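Local coordinates for transcriptional regulator, TetR family (Agrobacterium tumefaciens, PDB 3C2B), which probably binds DNA at cis-regulatory sites and acts as a transcription factor of the TetR family, at residues N18-Q23 and E50-W55. Sequence-based numbering, arbitrary orientation.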
# COMPACT_ATOMS: atom_id res chain seq x y z
N ASN A 18 -25.39 -7.43 -15.68
CA ASN A 18 -24.37 -6.40 -15.88
C ASN A 18 -24.83 -4.98 -15.51
O ASN A 18 -24.17 -4.31 -14.70
CB ASN A 18 -23.81 -6.47 -17.30
CG ASN A 18 -23.09 -7.79 -17.59
OD1 ASN A 18 -22.75 -8.54 -16.67
ND2 ASN A 18 -22.87 -8.08 -18.86
N ALA A 19 -25.96 -4.53 -16.06
CA ALA A 19 -26.52 -3.22 -15.71
C ALA A 19 -26.61 -3.04 -14.18
O ALA A 19 -26.30 -1.96 -13.66
CB ALA A 19 -27.87 -3.02 -16.34
N VAL A 20 -27.03 -4.10 -13.49
CA VAL A 20 -27.18 -4.11 -12.03
C VAL A 20 -25.83 -3.96 -11.30
O VAL A 20 -25.67 -3.15 -10.37
CB VAL A 20 -27.94 -5.40 -11.55
CG1 VAL A 20 -27.72 -5.68 -10.06
CG2 VAL A 20 -29.46 -5.32 -11.88
N LEU A 21 -24.86 -4.76 -11.73
CA LEU A 21 -23.52 -4.72 -11.21
C LEU A 21 -22.86 -3.35 -11.42
O LEU A 21 -22.09 -2.89 -10.57
CB LEU A 21 -22.69 -5.87 -11.78
CG LEU A 21 -23.06 -7.27 -11.24
CD1 LEU A 21 -22.39 -8.38 -12.03
CD2 LEU A 21 -22.81 -7.42 -9.72
N ASP A 22 -23.17 -2.69 -12.55
CA ASP A 22 -22.76 -1.30 -12.77
C ASP A 22 -23.31 -0.32 -11.73
O ASP A 22 -22.63 0.62 -11.33
CB ASP A 22 -23.13 -0.82 -14.18
CG ASP A 22 -22.05 -1.13 -15.21
OD1 ASP A 22 -20.86 -1.38 -14.87
OD2 ASP A 22 -22.41 -1.13 -16.41
N GLN A 23 -24.55 -0.53 -11.29
CA GLN A 23 -25.11 0.28 -10.21
C GLN A 23 -24.41 0.04 -8.88
O GLN A 23 -24.20 0.97 -8.08
CB GLN A 23 -26.62 0.02 -10.05
CG GLN A 23 -27.50 0.71 -11.10
CD GLN A 23 -27.04 2.12 -11.44
OE1 GLN A 23 -26.88 2.46 -12.62
NE2 GLN A 23 -26.81 2.95 -10.42
N GLU A 50 -34.89 -10.15 -3.14
CA GLU A 50 -34.91 -11.61 -3.33
C GLU A 50 -34.55 -12.02 -4.76
O GLU A 50 -34.17 -13.17 -5.01
CB GLU A 50 -36.24 -12.24 -2.88
CG GLU A 50 -37.51 -11.55 -3.40
CD GLU A 50 -38.07 -10.53 -2.41
OE1 GLU A 50 -37.31 -9.69 -1.89
OE2 GLU A 50 -39.29 -10.57 -2.17
N SER A 51 -34.66 -11.08 -5.70
CA SER A 51 -34.03 -11.21 -7.01
C SER A 51 -32.49 -11.18 -6.92
O SER A 51 -31.80 -11.96 -7.59
CB SER A 51 -34.52 -10.11 -7.96
OG SER A 51 -33.54 -9.80 -8.92
N LEU A 52 -31.96 -10.29 -6.10
CA LEU A 52 -30.52 -10.25 -5.82
C LEU A 52 -29.99 -11.60 -5.32
O LEU A 52 -28.85 -11.98 -5.62
CB LEU A 52 -30.19 -9.14 -4.81
CG LEU A 52 -29.56 -7.85 -5.34
CD1 LEU A 52 -29.54 -7.76 -6.87
CD2 LEU A 52 -30.20 -6.62 -4.72
N TYR A 53 -30.83 -12.32 -4.57
CA TYR A 53 -30.50 -13.64 -4.04
C TYR A 53 -30.28 -14.72 -5.12
O TYR A 53 -29.28 -15.45 -5.07
CB TYR A 53 -31.53 -14.09 -3.00
CG TYR A 53 -31.23 -15.42 -2.36
CD1 TYR A 53 -31.90 -16.59 -2.76
CD2 TYR A 53 -30.28 -15.53 -1.34
CE1 TYR A 53 -31.62 -17.82 -2.18
CE2 TYR A 53 -29.99 -16.76 -0.74
CZ TYR A 53 -30.67 -17.90 -1.16
OH TYR A 53 -30.40 -19.11 -0.58
N LYS A 54 -31.19 -14.83 -6.09
CA LYS A 54 -31.08 -15.87 -7.13
C LYS A 54 -30.09 -15.51 -8.25
O LYS A 54 -29.68 -16.37 -9.03
CB LYS A 54 -32.46 -16.31 -7.68
CG LYS A 54 -32.91 -15.69 -9.01
CD LYS A 54 -33.78 -14.45 -8.81
CE LYS A 54 -34.43 -13.98 -10.10
NZ LYS A 54 -35.86 -14.37 -10.19
N TRP A 55 -29.68 -14.24 -8.31
CA TRP A 55 -28.63 -13.81 -9.23
C TRP A 55 -27.23 -14.16 -8.72
O TRP A 55 -26.42 -14.73 -9.46
CB TRP A 55 -28.72 -12.30 -9.52
CG TRP A 55 -29.91 -11.87 -10.36
CD1 TRP A 55 -30.69 -12.66 -11.16
CD2 TRP A 55 -30.41 -10.54 -10.51
NE1 TRP A 55 -31.67 -11.90 -11.77
CE2 TRP A 55 -31.51 -10.59 -11.39
CE3 TRP A 55 -30.03 -9.29 -9.97
CZ2 TRP A 55 -32.24 -9.46 -11.75
CZ3 TRP A 55 -30.78 -8.16 -10.33
CH2 TRP A 55 -31.86 -8.26 -11.21
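Val20 on helix 15-31 meets Leu52 and Trp55 on helix 49-56, with the backbones too far apart to touch: the nearest alpha carbons, CA of Val20 and CA of Leu52, are 9.3 Å apart. The contact lies in the N-terminal three-helix domain of the TetR family, where the first helix packs on the helix-turn-helix. Residues 50-55 fall within the predicted DNA-binding motif, in its second helix, which in this family is the recognition helix. No hydrogen bond links the segments, and the interface is small, with 96 Å² buried in all.

Val20 is the one residue of its segment to touch the other, and its CA-CB bond points at helix 49-56. A chi1 of 161° sets CG1 anti to the backbone N and CG2 anti to the carbonyl carbon. CG1 lies 4.2 Å from CD1 of Leu52, whose CA-CB bond does not point at the valine although the end of the side chain comes nearer; CG1 also borders the indole of Trp55. Leu41 of helix 38-45 touches both Val20 and Leu52, joining all three helices in one apolar cluster.

Trp55 comes in from the next turn of its helix, its side chain crossing that of Val20 at about a right angle. Over one face of the indole, offset toward the rim, sits OG of Ser51, 3.0 Å above the plane. The far end of the six-membered ring reaches the valine, where CG2 of Val20 meets CZ3 of Trp55 obliquely at 3.5 Å.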